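Local structure of F5/8 type C domain protein (4ZRX) at residues A241-P246 / E275-L280; G247-S252 / E279-P284. The protein is a putative alpha-L-fucosidase that probably hydrolyses fucosyl linkages with its TIM-barrel-type domain and also carries an F5/8 type C domain. All blocks are in the same frame, centred on the assembly; numbering follows the deposited sequence.

Contact 1. Residues A241-P246 / E275-L280; sequences ATVLTP and EKATEL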
loop_
_atom_site.group_PDB
_atom_site.type_symbol
_atom_site.label_atom_id
_atom_site.label_comp_id
_atom_site.label_asym_id
_atom_site.label_seq_id
_atom_site.Cartn_x
_atom_site.Cartn_y
_atom_site.Cartn_z
ATOM N N ALA A 241 4.583 11.392 -16.036
ATOM C CA ALA A 241 4.217 12.049 -17.274
ATOM C C ALA A 241 3.440 10.957 -18.050
ATOM O O ALA A 241 4.035 10.038 -18.605
ATOM C CB ALA A 241 5.477 12.492 -18.065
ATOM N N THR A 242 2.117 11.032 -18.011
ATOM C CA THR A 242 1.264 9.915 -18.370
ATOM C C THR A 242 0.215 10.292 -19.408
ATOM O O THR A 242 -0.236 11.470 -19.510
ATOM C CB THR A 242 0.560 9.305 -17.103
ATOM O OG1 THR A 242 -0.262 8.231 -17.529
ATOM C CG2 THR A 242 -0.278 10.342 -16.321
ATOM N N VAL A 243 -0.130 9.314 -20.228
ATOM C CA VAL A 243 -1.218 9.457 -21.202
ATOM C C VAL A 243 -2.602 9.308 -20.553
ATOM O O VAL A 243 -3.638 9.549 -21.210
ATOM C CB VAL A 243 -1.068 8.440 -22.328
ATOM C CG1 VAL A 243 0.241 8.590 -23.007
ATOM C CG2 VAL A 243 -1.244 6.995 -21.840
ATOM N N LEU A 244 -2.664 8.812 -19.305
ATOM C CA LEU A 244 -3.955 8.617 -18.642
ATOM C C LEU A 244 -4.634 9.952 -18.377
ATOM O O LEU A 244 -4.073 10.784 -17.702
ATOM C CB LEU A 244 -3.811 7.803 -17.352
ATOM C CG LEU A 244 -5.130 7.370 -16.682
ATOM C CD1 LEU A 244 -5.896 6.342 -17.446
ATOM C CD2 LEU A 244 -4.817 6.884 -15.212
ATOM N N THR A 245 -5.863 10.114 -18.869
ATOM C CA THR A 245 -6.568 11.365 -18.786
ATOM C C THR A 245 -7.280 11.363 -17.427
ATOM O O THR A 245 -8.069 10.445 -17.131
ATOM C CB THR A 245 -7.591 11.538 -19.927
ATOM O OG1 THR A 245 -6.937 11.483 -21.188
ATOM C CG2 THR A 245 -8.305 12.878 -19.760
ATOM N N PRO A 246 -7.061 12.402 -16.616
ATOM C CA PRO A 246 -7.825 12.545 -15.379
ATOM C C PRO A 246 -9.304 12.358 -15.571
ATOM O O PRO A 246 -9.892 12.924 -16.516
ATOM C CB PRO A 246 -7.476 13.958 -14.901
ATOM C CG PRO A 246 -6.081 14.099 -15.328
ATOM C CD PRO A 246 -6.008 13.429 -16.697
ATOM N N GLU A 275 2.377 6.985 -29.046
ATOM C CA GLU A 275 2.021 6.965 -30.482
ATOM C C GLU A 275 0.610 7.438 -30.769
ATOM O O GLU A 275 0.430 8.286 -31.618
ATOM C CB GLU A 275 2.237 5.575 -31.097
ATOM C CG GLU A 275 3.741 5.140 -31.184
ATOM C CD GLU A 275 4.500 5.714 -32.379
ATOM O OE1 GLU A 275 3.943 6.560 -33.127
ATOM O OE2 GLU A 275 5.674 5.324 -32.578
ATOM N N LYS A 276 -0.388 6.935 -30.056
ATOM C CA LYS A 276 -1.739 7.414 -30.306
ATOM C C LYS A 276 -2.186 8.510 -29.358
ATOM O O LYS A 276 -3.291 9.012 -29.519
ATOM C CB LYS A 276 -2.738 6.262 -30.438
ATOM C CG LYS A 276 -2.682 5.634 -31.864
ATOM C CD LYS A 276 -3.655 4.500 -32.077
ATOM C CE LYS A 276 -3.189 3.247 -31.340
ATOM N NZ LYS A 276 -4.141 2.118 -31.594
ATOM N N ALA A 277 -1.322 8.960 -28.441
ATOM C CA ALA A 277 -1.715 10.025 -27.534
ATOM C C ALA A 277 -1.673 11.374 -28.212
ATOM O O ALA A 277 -0.799 11.619 -29.039
ATOM C CB ALA A 277 -0.795 10.045 -26.309
ATOM N N THR A 278 -2.600 12.259 -27.869
ATOM C CA THR A 278 -2.553 13.644 -28.393
ATOM C C THR A 278 -2.216 14.649 -27.293
ATOM O O THR A 278 -2.165 15.849 -27.559
ATOM C CB THR A 278 -3.937 14.060 -28.990
ATOM O OG1 THR A 278 -4.932 13.934 -27.965
ATOM C CG2 THR A 278 -4.302 13.195 -30.185
ATOM N N GLU A 279 -2.063 14.180 -26.044
ATOM C CA GLU A 279 -1.726 15.063 -24.958
ATOM C C GLU A 279 -1.137 14.245 -23.824
ATOM O O GLU A 279 -1.180 13.028 -23.858
ATOM C CB GLU A 279 -2.934 15.867 -24.500
ATOM C CG GLU A 279 -4.169 15.059 -24.128
ATOM C CD GLU A 279 -5.370 15.910 -23.801
ATOM O OE1 GLU A 279 -5.234 17.098 -23.380
ATOM O OE2 GLU A 279 -6.488 15.364 -23.885
ATOM N N LEU A 280 -0.537 14.943 -22.869
ATOM C CA LEU A 280 0.161 14.296 -21.794
ATOM C C LEU A 280 -0.011 15.110 -20.538
ATOM O O LEU A 280 -0.107 16.342 -20.574
ATOM C CB LEU A 280 1.633 14.044 -22.144
ATOM C CG LEU A 280 2.374 12.918 -21.389
ATOM C CD1 LEU A 280 1.930 11.567 -21.934
ATOM C CD2 LEU A 280 3.908 13.061 -21.610
HETATM O O HOH W 1 -3.280 11.200 -23.480
HETATM O O HOH W 2 -7.466 12.836 -23.459
#

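Contact 2. Residues G247-S252 / E279-P284; sequences GIYARS and ELFWYP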
loop_
_atom_site.group_PDB
_atom_site.type_symbol
_atom_site.label_atom_id
_atom_site.label_comp_id
_atom_site.label_asym_id
_atom_site.label_seq_id
_atom_site.Cartn_x
_atom_site.Cartn_y
_atom_site.Cartn_z
ATOM N N GLY A 247 -9.905 11.572 -14.679
ATOM C CA GLY A 247 -11.303 11.177 -14.802
ATOM C C GLY A 247 -12.293 12.330 -14.741
ATOM O O GLY A 247 -13.441 12.204 -15.175
ATOM N N ILE A 248 -11.864 13.460 -14.190
ATOM C CA ILE A 248 -12.729 14.607 -14.059
ATOM C C ILE A 248 -12.988 15.340 -15.382
ATOM O O ILE A 248 -13.837 16.225 -15.408
ATOM C CB ILE A 248 -12.221 15.608 -13.032
ATOM C CG1 ILE A 248 -10.790 16.075 -13.359
ATOM C CG2 ILE A 248 -12.359 15.000 -11.624
ATOM C CD1 ILE A 248 -10.469 17.351 -12.727
ATOM N N TYR A 249 -12.226 15.019 -16.423
ATOM C CA TYR A 249 -12.374 15.702 -17.682
ATOM C C TYR A 249 -13.422 14.957 -18.478
ATOM O O TYR A 249 -13.450 13.733 -18.500
ATOM C CB TYR A 249 -11.070 15.703 -18.467
ATOM C CG TYR A 249 -9.916 16.417 -17.825
ATOM C CD1 TYR A 249 -10.077 17.328 -16.776
ATOM C CD2 TYR A 249 -8.651 16.200 -18.288
ATOM C CE1 TYR A 249 -8.956 17.963 -16.210
ATOM C CE2 TYR A 249 -7.574 16.824 -17.748
ATOM C CZ TYR A 249 -7.715 17.696 -16.726
ATOM O OH TYR A 249 -6.598 18.319 -16.256
ATOM N N ALA A 250 -14.296 15.706 -19.153
ATOM C CA ALA A 250 -15.375 15.072 -19.894
ATOM C C ALA A 250 -14.834 14.099 -20.956
ATOM O O ALA A 250 -15.409 13.054 -21.200
ATOM C CB ALA A 250 -16.217 16.160 -20.589
ATOM N N ARG A 251 -13.733 14.454 -21.602
ATOM C CA ARG A 251 -13.112 13.563 -22.619
ATOM C C ARG A 251 -12.423 12.280 -22.109
ATOM O O ARG A 251 -12.033 11.417 -22.893
ATOM C CB ARG A 251 -12.094 14.361 -23.398
ATOM C CG ARG A 251 -10.854 14.806 -22.606
ATOM C CD ARG A 251 -10.125 15.858 -23.438
ATOM N NE ARG A 251 -8.829 16.293 -22.928
ATOM C CZ ARG A 251 -8.646 17.248 -22.038
ATOM N NH1 ARG A 251 -9.675 17.842 -21.451
ATOM N NH2 ARG A 251 -7.429 17.620 -21.713
ATOM N N SER A 252 -12.237 12.162 -20.809
ATOM C CA SER A 252 -11.468 11.053 -20.277
ATOM C C SER A 252 -11.982 9.685 -20.651
ATOM O O SER A 252 -11.200 8.851 -21.004
ATOM C CB SER A 252 -11.289 11.144 -18.746
ATOM O OG SER A 252 -12.507 11.039 -18.061
ATOM N N GLU A 279 -2.063 14.180 -26.044
ATOM C CA GLU A 279 -1.726 15.063 -24.958
ATOM C C GLU A 279 -1.137 14.245 -23.824
ATOM O O GLU A 279 -1.180 13.028 -23.858
ATOM C CB GLU A 279 -2.934 15.867 -24.500
ATOM C CG GLU A 279 -4.169 15.059 -24.128
ATOM C CD GLU A 279 -5.370 15.910 -23.801
ATOM O OE1 GLU A 279 -5.234 17.098 -23.380
ATOM O OE2 GLU A 279 -6.488 15.364 -23.885
ATOM N N LEU A 280 -0.537 14.943 -22.869
ATOM C CA LEU A 280 0.161 14.296 -21.794
ATOM C C LEU A 280 -0.011 15.110 -20.538
ATOM O O LEU A 280 -0.107 16.342 -20.574
ATOM C CB LEU A 280 1.633 14.044 -22.144
ATOM C CG LEU A 280 2.374 12.918 -21.389
ATOM C CD1 LEU A 280 1.930 11.567 -21.934
ATOM C CD2 LEU A 280 3.908 13.061 -21.610
ATOM N N PHE A 281 -0.075 14.389 -19.418
ATOM C CA PHE A 281 -0.421 14.986 -18.148
ATOM C C PHE A 281 0.641 14.698 -17.110
ATOM O O PHE A 281 1.075 13.557 -17.020
ATOM C CB PHE A 281 -1.782 14.461 -17.635
ATOM C CG PHE A 281 -2.888 14.557 -18.622
ATOM C CD1 PHE A 281 -3.638 15.702 -18.744
ATOM C CD2 PHE A 281 -3.178 13.493 -19.448
ATOM C CE1 PHE A 281 -4.649 15.779 -19.706
ATOM C CE2 PHE A 281 -4.163 13.564 -20.393
ATOM C CZ PHE A 281 -4.892 14.710 -20.518
ATOM N N TRP A 282 1.004 15.695 -16.271
ATOM C CA TRP A 282 1.778 15.382 -15.058
ATOM C C TRP A 282 0.723 14.991 -14.021
ATOM O O TRP A 282 -0.098 15.814 -13.524
ATOM C CB TRP A 282 2.660 16.538 -14.551
ATOM C CG TRP A 282 3.552 16.011 -13.450
ATOM C CD1 TRP A 282 3.263 15.928 -12.148
ATOM C CD2 TRP A 282 4.834 15.385 -13.611
ATOM N NE1 TRP A 282 4.231 15.259 -11.473
ATOM C CE2 TRP A 282 5.241 14.953 -12.337
ATOM C CE3 TRP A 282 5.677 15.163 -14.695
ATOM C CZ2 TRP A 282 6.477 14.339 -12.110
ATOM C CZ3 TRP A 282 6.915 14.529 -14.470
ATOM C CH2 TRP A 282 7.293 14.141 -13.169
ATOM N N TYR A 283 0.693 13.702 -13.693
ATOM C CA TYR A 283 -0.445 13.135 -12.925
ATOM C C TYR A 283 0.149 11.984 -12.170
ATOM O O TYR A 283 0.107 10.856 -12.616
ATOM C CB TYR A 283 -1.521 12.746 -13.911
ATOM C CG TYR A 283 -2.884 12.348 -13.376
ATOM C CD1 TYR A 283 -3.461 12.999 -12.266
ATOM C CD2 TYR A 283 -3.652 11.403 -14.052
ATOM C CE1 TYR A 283 -4.700 12.640 -11.778
ATOM C CE2 TYR A 283 -4.933 11.036 -13.551
ATOM C CZ TYR A 283 -5.453 11.691 -12.445
ATOM O OH TYR A 283 -6.742 11.388 -12.002
ATOM N N PRO A 284 0.728 12.272 -11.010
ATOM C CA PRO A 284 1.568 11.310 -10.345
ATOM C C PRO A 284 0.833 10.398 -9.401
ATOM O O PRO A 284 -0.148 10.775 -8.822
ATOM C CB PRO A 284 2.541 12.192 -9.559
ATOM C CG PRO A 284 1.714 13.377 -9.175
ATOM C CD PRO A 284 0.914 13.629 -10.427
HETATM O O HOH W 3 -9.454 10.096 -12.288
#

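Contact 1. Residues A241-P246 / E275-L280
Within the alpha-L-fucosidase domain, of the TIM-barrel clan, A241, V243 and L280 meet where the short strand 241-242 runs antiparallel to the start of strand 279-290 in the mixed sheet. The CA atoms of V243 and L280 come within 5.1 Å, and branched aliphatic side chains suit this buried seam. CG of L280 is anti to the backbone N (chi1 -157°). Its two methyls have different partners: CD2 rests on CB of A241, while CD1 lies 3.6 Å from CG1 of V243 and close to the peptide that joins T242 to V243. CG1 of V243 also touches CB of A277, 3.8 Å away, a spot where a small residue lets the chain come near. Helix 271-274 adds to the same patch, with L274 touching both V243 and L280. CB of T242 points away from 275-280; its OG1 accepts from N of L244 in an ST turn, just where strand 241-242 ends, and bonds to the carbonyl of L268. Two waters bridge the segments beside the apolar contacts. One links OG1 of T245 to OE2 of E279, a carboxylate held at OE1 by NE2 of H11; the other donates to O of V243 and O of E279, 2.8 Å from each.

Contact 2. Residues G247-S252 / E279-P284
The loop 247-252, which leads into helix 252-259, faces strand 279-282 in the mixed sheet of the TIM-barrel-clan domain without pairing with it: even the nearest CA atoms, those of G247 and Y283, are 11.2 Å apart. With the backbones this far apart, side chains span the gap, and E279, F281 and Y283, alternate residues of the second segment, all point toward the loop. A type I beta turn from Y249 to S252 shapes the loop, and O of Y249 accepts from both N and OG of S252.

R251 and E279 meet tip to tip in a side-on salt bridge. NE of R251 gives a nearly straight bond (168°) to the syn lone pair of E279 OE2, 2.7 Å away and in the guanidinium plane. NH2 reaches OE1 at 2.8 Å, 25° out of the carboxylate plane. The R251 chain is extended from CG to NE, as is that of E279 beyond CG, which gives both residues the length the gap demands. H11 NE2 also bonds to OE1, so the carboxylate is held from strand 11-13 as well. An alanine at R251 would probably leave E279 without its charged mate on the loop and open a gap beside the F281 ring.

That ring presents its edge to NH2 of R251. Its CE1 also lies 3.7 Å from CE2 of Y249, near the plane of the tyrosine ring; the two rings are oblique, with planes at 51°. A tyrosine suits this place, since its ring touches F281 while its OH hydrogen-bonds to OD2 of D222. At the far end a water accepts from N of G247 and lies 3.0 Å from OH of Y283.

How the contacts relate
Contacts 1 and 2 follow one another along the chain from 241 to 252, and both end on strand 279-290, sharing E279 and L280; their centres are 7 Å apart. Strand pairing joins them, with N of T242 2.9 Å from O of F281 in a probable hydrogen bond. The F281 ring, which faces the loop in contact 2, is also flanked from contact 1: its CD2 lies 3.3 Å from O of L244 and its CE2 3.6 Å from OG1 of T245. OE2 of E279 serves both contacts, taking the bond from NE of R251 and that from the water which also donates to OG1 of T245. All four segments belong to the alpha-L-fucosidase family region.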